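Sortase-like protein (Streptococcus suis, PDB 3RE9) is a class C sortase that probably acts as a transpeptidase, as expected of enzymes that join surface proteins in Gram-positive bacteria. Local coordinates at residues Gly111-Ile116 against His170-Val175; Val47-Ile52 against Thr106-Gly111. All coordinates share one frame; numbering follows the deposited sequence.

Contact 1: residues Gly111-Ile116 against His170-Val175; sequences GDTFYI and HRIPYV
Thr-113 lies across from Ile-172 and Tyr-115 from Tyr-174, with CA atoms 9.0 Å apart in the first pair, as the two segments run in roughly the same direction on either side of strand 122-133, the second turning off into the C-terminal tail. They belong to the sortase beta-barrel fold, where strand 113-117 and strand 163-172 both border that strand, so side chains alone bridge the gap. Backbone hydrogen bonds go to the strand in between, Phe-114 pairing with Tyr-125 and Ile-116 with Leu-123. The hydroxyl of Thr-113 faces the end of the CG1 arm of Ile-172, and OG1 of Thr-113 stands 4.3 Å from CD1 of Ile-172, a loose contact. The tyrosines meet beyond the end of strand 163-172. Tyr-174 reaches across with CG anti to its backbone N (chi1 175°), whereas the CG of Tyr-115 sits beside the backbone N and anti to the carbonyl carbon (chi1 -48°). The two side chains cross at about a right angle. His-179, near the C-terminus, stacks on the ring of Tyr-115 and meets that of Tyr-174 with planes about 70° apart, while Ala-124 and Pro-50 also touch Tyr-115. Between the two tyrosines themselves the approach is oblique and narrow, through ring carbons CE2 of Tyr-115 and CD1 of Tyr-174, 4.2 Å apart.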
ATOM      1  N   GLY A 111      12.026 -11.003  -6.972  1.00 17.46           N
ATOM      2  CA  GLY A 111      11.767 -12.418  -6.762  1.00 17.12           C
ATOM      3  C   GLY A 111      11.266 -12.708  -5.378  1.00 17.28           C
ATOM      4  O   GLY A 111      10.674 -13.759  -5.172  1.00 16.98           O
ATOM      5  N   ASP A 112      11.532 -11.785  -4.433  1.00 17.90           N
ATOM      6  CA  ASP A 112      11.065 -11.877  -3.030  1.00 17.90           C
ATOM      7  C   ASP A 112       9.573 -11.588  -2.905  1.00 17.35           C
ATOM      8  O   ASP A 112       8.996 -10.858  -3.704  1.00 18.00           O
ATOM      9  CB  ASP A 112      11.824 -10.925  -2.092  1.00 17.94           C
ATOM     10  CG  ASP A 112      13.258 -11.358  -1.824  1.00 20.63           C
ATOM     11  OD1 ASP A 112      13.627 -12.511  -2.215  1.00 23.61           O
ATOM     12  OD2 ASP A 112      14.018 -10.534  -1.232  1.00 18.82           O
ATOM     13  N   THR A 113       8.989 -12.141  -1.849  1.00 16.64           N
ATOM     14  CA  THR A 113       7.566 -12.149  -1.606  1.00 15.39           C
ATOM     15  C   THR A 113       7.203 -11.331  -0.344  1.00 15.09           C
ATOM     16  O   THR A 113       7.880 -11.410   0.689  1.00 14.98           O
ATOM     17  CB  THR A 113       7.088 -13.612  -1.482  1.00 15.01           C
ATOM     18  OG1 THR A 113       7.274 -14.259  -2.750  1.00 15.92           O
ATOM     19  CG2 THR A 113       5.620 -13.714  -1.099  1.00 15.88           C
ATOM     20  N   PHE A 114       6.152 -10.521  -0.458  1.00 13.96           N
ATOM     21  CA  PHE A 114       5.564  -9.898   0.710  1.00 13.02           C
ATOM     22  C   PHE A 114       4.063 -10.144   0.730  1.00 12.60           C
ATOM     23  O   PHE A 114       3.468 -10.498  -0.300  1.00 12.62           O
ATOM     24  CB  PHE A 114       5.979  -8.423   0.881  1.00 12.08           C
ATOM     25  CG  PHE A 114       5.485  -7.500  -0.193  1.00 11.68           C
ATOM     26  CD1 PHE A 114       6.298  -7.204  -1.309  1.00 11.87           C
ATOM     27  CD2 PHE A 114       4.227  -6.861  -0.073  1.00  9.15           C
ATOM     28  CE1 PHE A 114       5.844  -6.307  -2.324  1.00 10.44           C
ATOM     29  CE2 PHE A 114       3.765  -5.977  -1.074  1.00  8.35           C
ATOM     30  CZ  PHE A 114       4.565  -5.714  -2.202  1.00  9.66           C
ATOM     31  N   TYR A 115       3.489 -10.014   1.926  1.00 11.93           N
ATOM     32  CA  TYR A 115       2.073 -10.252   2.193  1.00 11.69           C
ATOM     33  C   TYR A 115       1.455  -9.038   2.851  1.00 11.40           C
ATOM     34  O   TYR A 115       2.099  -8.357   3.682  1.00 10.70           O
ATOM     35  CB  TYR A 115       1.851 -11.473   3.120  1.00 12.28           C
ATOM     36  CG  TYR A 115       2.619 -12.686   2.689  1.00 12.95           C
ATOM     37  CD1 TYR A 115       3.813 -13.040   3.332  1.00 13.16           C
ATOM     38  CD2 TYR A 115       2.196 -13.447   1.592  1.00 12.96           C
ATOM     39  CE1 TYR A 115       4.570 -14.143   2.891  1.00 14.54           C
ATOM     40  CE2 TYR A 115       2.943 -14.534   1.143  1.00 14.01           C
ATOM     41  CZ  TYR A 115       4.126 -14.889   1.800  1.00 14.27           C
ATOM     42  OH  TYR A 115       4.850 -15.989   1.374  1.00 13.56           O
ATOM     43  N   ILE A 116       0.210  -8.769   2.455  1.00 10.79           N
ATOM     44  CA  ILE A 116      -0.622  -7.834   3.143  1.00  9.90           C
ATOM     45  C   ILE A 116      -1.767  -8.636   3.734  1.00 11.04           C
ATOM     46  O   ILE A 116      -2.495  -9.312   3.008  1.00 11.35           O
ATOM     47  CB  ILE A 116      -1.119  -6.720   2.209  1.00 10.48           C
ATOM     48  CG1 ILE A 116       0.073  -5.878   1.689  1.00  8.59           C
ATOM     49  CG2 ILE A 116      -2.201  -5.856   2.915  1.00  7.41           C
ATOM     50  CD1 ILE A 116      -0.329  -4.831   0.645  1.00  7.41           C
ATOM     51  N   HIS A 170       3.871  -7.695  -8.038  1.00 13.41           N
ATOM     52  CA  HIS A 170       2.582  -8.030  -8.696  1.00 14.32           C
ATOM     53  C   HIS A 170       1.871  -9.101  -7.856  1.00 14.35           C
ATOM     54  O   HIS A 170       2.515  -9.868  -7.140  1.00 14.77           O
ATOM     55  CB  HIS A 170       2.767  -8.511 -10.151  1.00 14.26           C
ATOM     56  CG  HIS A 170       3.613  -9.750 -10.281  1.00 16.77           C
ATOM     57  ND1 HIS A 170       4.979  -9.706 -10.497  1.00 19.73           N
ATOM     58  CD2 HIS A 170       3.289 -11.064 -10.204  1.00 16.91           C
ATOM     59  CE1 HIS A 170       5.458 -10.939 -10.543  1.00 19.22           C
ATOM     60  NE2 HIS A 170       4.454 -11.781 -10.370  1.00 18.63           N
ATOM     61  N   ARG A 171       0.548  -9.136  -7.915  1.00 14.24           N
ATOM     62  CA  ARG A 171      -0.208 -10.119  -7.158  1.00 14.70           C
ATOM     63  C   ARG A 171       0.152 -11.527  -7.604  1.00 15.47           C
ATOM     64  O   ARG A 171       0.263 -11.788  -8.790  1.00 16.49           O
ATOM     65  CB  ARG A 171      -1.700  -9.874  -7.347  1.00 14.40           C
ATOM     66  CG  ARG A 171      -2.603 -10.795  -6.578  1.00 12.69           C
ATOM     67  CD  ARG A 171      -2.744 -10.383  -5.118  1.00 10.71           C
ATOM     68  NE  ARG A 171      -3.755 -11.247  -4.501  1.00 11.70           N
ATOM     69  CZ  ARG A 171      -5.067 -11.030  -4.542  1.00  7.88           C
ATOM     70  NH1 ARG A 171      -5.556  -9.947  -5.128  1.00  7.26           N
ATOM     71  NH2 ARG A 171      -5.890 -11.889  -3.973  1.00  8.06           N
ATOM     72  N   ILE A 172       0.379 -12.423  -6.658  1.00 16.46           N
ATOM     73  CA  ILE A 172       0.551 -13.842  -6.977  1.00 17.38           C
ATOM     74  C   ILE A 172      -0.471 -14.660  -6.152  1.00 18.92           C
ATOM     75  O   ILE A 172      -0.980 -14.162  -5.128  1.00 18.98           O
ATOM     76  CB  ILE A 172       2.032 -14.339  -6.822  1.00 17.06           C
ATOM     77  CG1 ILE A 172       2.576 -14.073  -5.419  1.00 16.43           C
ATOM     78  CG2 ILE A 172       2.934 -13.642  -7.829  1.00 16.52           C
ATOM     79  CD1 ILE A 172       3.637 -15.085  -4.934  1.00 16.98           C
ATOM     80  N   PRO A 173      -0.823 -15.882  -6.617  1.00 19.87           N
ATOM     81  CA  PRO A 173      -1.701 -16.716  -5.822  1.00 20.82           C
ATOM     82  C   PRO A 173      -1.146 -17.026  -4.427  1.00 22.05           C
ATOM     83  O   PRO A 173       0.071 -17.203  -4.239  1.00 21.82           O
ATOM     84  CB  PRO A 173      -1.801 -17.989  -6.656  1.00 20.39           C
ATOM     85  CG  PRO A 173      -1.574 -17.533  -8.027  1.00 19.62           C
ATOM     86  CD  PRO A 173      -0.485 -16.550  -7.889  1.00 20.05           C
ATOM     87  N   TYR A 174      -2.054 -17.058  -3.459  1.00 23.43           N
ATOM     88  CA  TYR A 174      -1.712 -17.418  -2.099  1.00 24.92           C
ATOM     89  C   TYR A 174      -2.345 -18.761  -1.727  1.00 26.55           C
ATOM     90  O   TYR A 174      -3.566 -18.887  -1.602  1.00 26.61           O
ATOM     91  CB  TYR A 174      -2.141 -16.326  -1.131  1.00 24.16           C
ATOM     92  CG  TYR A 174      -1.914 -16.690   0.300  1.00 23.59           C
ATOM     93  CD1 TYR A 174      -0.642 -16.634   0.857  1.00 23.77           C
ATOM     94  CD2 TYR A 174      -2.967 -17.094   1.101  1.00 22.50           C
ATOM     95  CE1 TYR A 174      -0.430 -16.979   2.174  1.00 22.79           C
ATOM     96  CE2 TYR A 174      -2.768 -17.432   2.419  1.00 21.59           C
ATOM     97  CZ  TYR A 174      -1.503 -17.373   2.947  1.00 23.09           C
ATOM     98  OH  TYR A 174      -1.318 -17.708   4.260  1.00 24.34           O
ATOM     99  N   VAL A 175      -1.499 -19.765  -1.576  1.00 28.67           N
ATOM    100  CA  VAL A 175      -1.964 -21.079  -1.194  1.00 31.15           C
ATOM    101  C   VAL A 175      -1.647 -21.174   0.287  1.00 32.65           C
ATOM    102  O   VAL A 175      -0.483 -21.121   0.683  1.00 32.64           O
ATOM    103  CB  VAL A 175      -1.281 -22.231  -2.022  1.00 31.25           C
ATOM    104  CG1 VAL A 175      -1.951 -23.573  -1.744  1.00 31.22           C
ATOM    105  CG2 VAL A 175      -1.321 -21.946  -3.521  1.00 30.69           C
TER

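Contact 2: residues Val47-Ile52 against Thr106-Gly111; sequences VEIPKI and TKVKIG
A type I-like beta turn at the end of strand 43-49, in the sortase beta-barrel fold, packs Ile-49 and Ile-52 against Val-108 and Lys-107. The turn leads into the antiparallel strand 54-60 and is closed by the backbone bond from N of Ile-52 to O of Ile-49, 3.2 Å, with Pro-50 and Lys-51 at its corners. Lys-107 ends a short 3-10 segment and Val-108 follows it, in the long connection from strand 86-91 to strand 113-117. Ile-52 does most of the touching, with a different branch for each partner. Its CG1 lies between the backbone N and the carbonyl carbon (chi1 57°), and the extended arm beyond it brings CD1 of Ile-52 to 3.9 Å from CG2 of Val-108, the two side chains crossing at about a right angle. Ile-49 comes to the same methyl more loosely, its CG2 4.4 Å from CG2 of Val-108. Val-108 is buried and also rests on Val-127 and Val-167, while Ile-49 packs on Leu-152; the turn and the connection thus share one apolar patch with the sheet. Lysines lie around it. NZ of Lys-51 and NZ of Lys-109, both probably positive, stand 6.3 Å apart, with Asp-112 beside Lys-51, and Lys-107 bends at its last torsion to carry NZ away to a salt bridge with Asp-104. The start of that same chain remains in the contact: CB of Lys-107 lies 3.9 Å from CG2 of Ile-52.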
ATOM      1  N   VAL A  47       1.489  -5.645   7.050  1.00 15.42           N
ATOM      2  CA  VAL A  47       2.384  -6.077   5.989  1.00 15.40           C
ATOM      3  C   VAL A  47       3.505  -6.923   6.604  1.00 15.75           C
ATOM      4  O   VAL A  47       4.074  -6.579   7.640  1.00 15.37           O
ATOM      5  CB  VAL A  47       2.892  -4.883   5.088  1.00 15.68           C
ATOM      6  CG1 VAL A  47       3.691  -3.851   5.903  1.00 15.05           C
ATOM      7  CG2 VAL A  47       3.643  -5.381   3.831  1.00 13.14           C
ATOM      8  N   GLU A  48       3.768  -8.067   5.984  1.00 16.59           N
ATOM      9  CA  GLU A  48       4.855  -8.953   6.400  1.00 16.78           C
ATOM     10  C   GLU A  48       5.859  -9.152   5.281  1.00 16.39           C
ATOM     11  O   GLU A  48       5.482  -9.505   4.172  1.00 16.49           O
ATOM     12  CB  GLU A  48       4.288 -10.302   6.789  1.00 17.20           C
ATOM     13  CG  GLU A  48       5.349 -11.318   7.215  1.00 18.79           C
ATOM     14  CD  GLU A  48       4.734 -12.630   7.624  1.00 21.36           C
ATOM     15  OE1 GLU A  48       3.505 -12.637   7.902  1.00 22.68           O
ATOM     16  OE2 GLU A  48       5.473 -13.643   7.661  1.00 22.67           O
ATOM     17  N   ILE A  49       7.135  -8.924   5.576  1.00 16.54           N
ATOM     18  CA  ILE A  49       8.226  -9.242   4.628  1.00 16.65           C
ATOM     19  C   ILE A  49       9.224 -10.247   5.255  1.00 17.45           C
ATOM     20  O   ILE A  49      10.153  -9.855   5.961  1.00 17.20           O
ATOM     21  CB  ILE A  49       8.923  -7.976   4.115  1.00 16.05           C
ATOM     22  CG1 ILE A  49       7.874  -6.887   3.864  1.00 16.70           C
ATOM     23  CG2 ILE A  49       9.675  -8.279   2.857  1.00 14.12           C
ATOM     24  CD1 ILE A  49       8.252  -5.529   4.363  1.00 17.33           C
ATOM     25  N   PRO A  50       9.020 -11.551   4.983  1.00 18.34           N
ATOM     26  CA  PRO A  50       9.724 -12.664   5.653  1.00 19.01           C
ATOM     27  C   PRO A  50      11.254 -12.592   5.620  1.00 19.53           C
ATOM     28  O   PRO A  50      11.891 -12.860   6.634  1.00 20.11           O
ATOM     29  CB  PRO A  50       9.225 -13.900   4.909  1.00 19.04           C
ATOM     30  CG  PRO A  50       7.935 -13.459   4.252  1.00 18.58           C
ATOM     31  CD  PRO A  50       8.057 -12.022   3.965  1.00 18.24           C
ATOM     32  N   LYS A  51      11.831 -12.210   4.491  1.00 20.21           N
ATOM     33  CA  LYS A  51      13.289 -12.212   4.332  1.00 21.16           C
ATOM     34  C   LYS A  51      14.052 -11.105   5.108  1.00 21.38           C
ATOM     35  O   LYS A  51      15.261 -11.242   5.387  1.00 21.23           O
ATOM     36  CB  LYS A  51      13.677 -12.224   2.848  1.00 21.37           C
ATOM     37  CG  LYS A  51      13.904 -13.629   2.293  1.00 23.21           C
ATOM     38  CD  LYS A  51      14.197 -13.580   0.813  1.00 24.64           C
ATOM     39  CE  LYS A  51      13.875 -14.913   0.147  1.00 26.19           C
ATOM     40  NZ  LYS A  51      13.444 -14.713  -1.284  1.00 24.35           N
ATOM     41  N   ILE A  52      13.356 -10.021   5.446  1.00 21.23           N
ATOM     42  CA  ILE A  52      13.913  -9.025   6.360  1.00 21.10           C
ATOM     43  C   ILE A  52      13.290  -9.092   7.754  1.00 21.33           C
ATOM     44  O   ILE A  52      13.605  -8.292   8.626  1.00 20.70           O
ATOM     45  CB  ILE A  52      13.920  -7.610   5.760  1.00 21.18           C
ATOM     46  CG1 ILE A  52      12.514  -7.176   5.344  1.00 20.51           C
ATOM     47  CG2 ILE A  52      14.913  -7.566   4.593  1.00 21.41           C
ATOM     48  CD1 ILE A  52      12.450  -5.791   4.728  1.00 20.43           C
ATOM     49  N   THR A 106      15.895  -1.774   1.658  1.00 12.84           N
ATOM     50  CA  THR A 106      17.040  -1.754   0.771  1.00 13.81           C
ATOM     51  C   THR A 106      17.610  -3.168   0.535  1.00 14.59           C
ATOM     52  O   THR A 106      18.272  -3.406  -0.459  1.00 15.21           O
ATOM     53  CB  THR A 106      18.152  -0.788   1.289  1.00 13.44           C
ATOM     54  OG1 THR A 106      18.355  -0.976   2.695  1.00 13.96           O
ATOM     55  CG2 THR A 106      17.774   0.647   1.045  1.00 12.57           C
ATOM     56  N   LYS A 107      17.325  -4.097   1.440  1.00 15.17           N
ATOM     57  CA  LYS A 107      17.770  -5.472   1.315  1.00 15.85           C
ATOM     58  C   LYS A 107      16.794  -6.371   0.540  1.00 15.81           C
ATOM     59  O   LYS A 107      17.080  -7.553   0.320  1.00 16.28           O
ATOM     60  CB  LYS A 107      18.029  -6.062   2.701  1.00 16.02           C
ATOM     61  CG  LYS A 107      19.096  -5.324   3.540  1.00 17.31           C
ATOM     62  CD  LYS A 107      19.182  -5.889   4.973  1.00 17.56           C
ATOM     63  CE  LYS A 107      20.108  -5.031   5.867  1.00 20.88           C
ATOM     64  NZ  LYS A 107      19.868  -3.494   5.869  1.00 22.64           N
ATOM     65  N   VAL A 108      15.644  -5.838   0.138  1.00 15.46           N
ATOM     66  CA  VAL A 108      14.668  -6.620  -0.619  1.00 15.02           C
ATOM     67  C   VAL A 108      15.134  -6.779  -2.070  1.00 15.25           C
ATOM     68  O   VAL A 108      15.637  -5.832  -2.664  1.00 14.62           O
ATOM     69  CB  VAL A 108      13.254  -6.001  -0.562  1.00 14.51           C
ATOM     70  CG1 VAL A 108      12.281  -6.813  -1.393  1.00 14.17           C
ATOM     71  CG2 VAL A 108      12.762  -5.933   0.872  1.00 14.42           C
ATOM     72  N   LYS A 109      14.964  -7.989  -2.603  1.00 16.11           N
ATOM     73  CA  LYS A 109      15.331  -8.353  -3.980  1.00 17.35           C
ATOM     74  C   LYS A 109      14.111  -8.651  -4.858  1.00 17.26           C
ATOM     75  O   LYS A 109      13.009  -9.005  -4.392  1.00 16.87           O
ATOM     76  CB  LYS A 109      16.184  -9.655  -4.055  1.00 17.33           C
ATOM     77  CG  LYS A 109      16.856 -10.161  -2.804  1.00 17.76           C
ATOM     78  CD  LYS A 109      17.340 -11.571  -3.047  1.00 19.06           C
ATOM     79  CE  LYS A 109      17.672 -12.266  -1.738  1.00 21.40           C
ATOM     80  NZ  LYS A 109      19.119 -11.987  -1.404  1.00 22.97           N
ATOM     81  N   ILE A 110      14.367  -8.581  -6.158  1.00 17.49           N
ATOM     82  CA  ILE A 110      13.425  -9.022  -7.144  1.00 16.95           C
ATOM     83  C   ILE A 110      13.272 -10.543  -6.950  1.00 17.82           C
ATOM     84  O   ILE A 110      14.262 -11.278  -6.706  1.00 17.67           O
ATOM     85  CB  ILE A 110      13.859  -8.526  -8.565  1.00 17.07           C
ATOM     86  CG1 ILE A 110      13.578  -7.003  -8.650  1.00 16.09           C
ATOM     87  CG2 ILE A 110      13.152  -9.325  -9.662  1.00 16.03           C
ATOM     88  CD1 ILE A 110      13.900  -6.286  -9.956  1.00 16.03           C
ATOM     89  N   GLY A 111      12.026 -11.003  -6.972  1.00 17.46           N
ATOM     90  CA  GLY A 111      11.767 -12.418  -6.762  1.00 17.12           C
ATOM     91  C   GLY A 111      11.266 -12.708  -5.378  1.00 17.28           C
ATOM     92  O   GLY A 111      10.674 -13.759  -5.172  1.00 16.98           O
TER

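Contact 2 closes, at 106-111, before contact 1 opens at 111-116, with Gly-111 in both; their centres are about 11 Å apart on the same side of the chain's centre. Both reach one sheet, in which strands 43-49 and 113-117 are neighbours, joined by the probable backbone hydrogen bond from N of Glu-48 to O of Tyr-115. Asp-112 connects them further: OD1 lies beside NZ of Lys-51, modelled so close that the exact salt-bridge geometry is doubtful, and OD2 accepts a hydrogen bond from the backbone N of Lys-109. Contact 2 packs the connection before strand 113-117 on the turn after 43-49, and contact 1 joins strand 113-117 to the C-terminal tail.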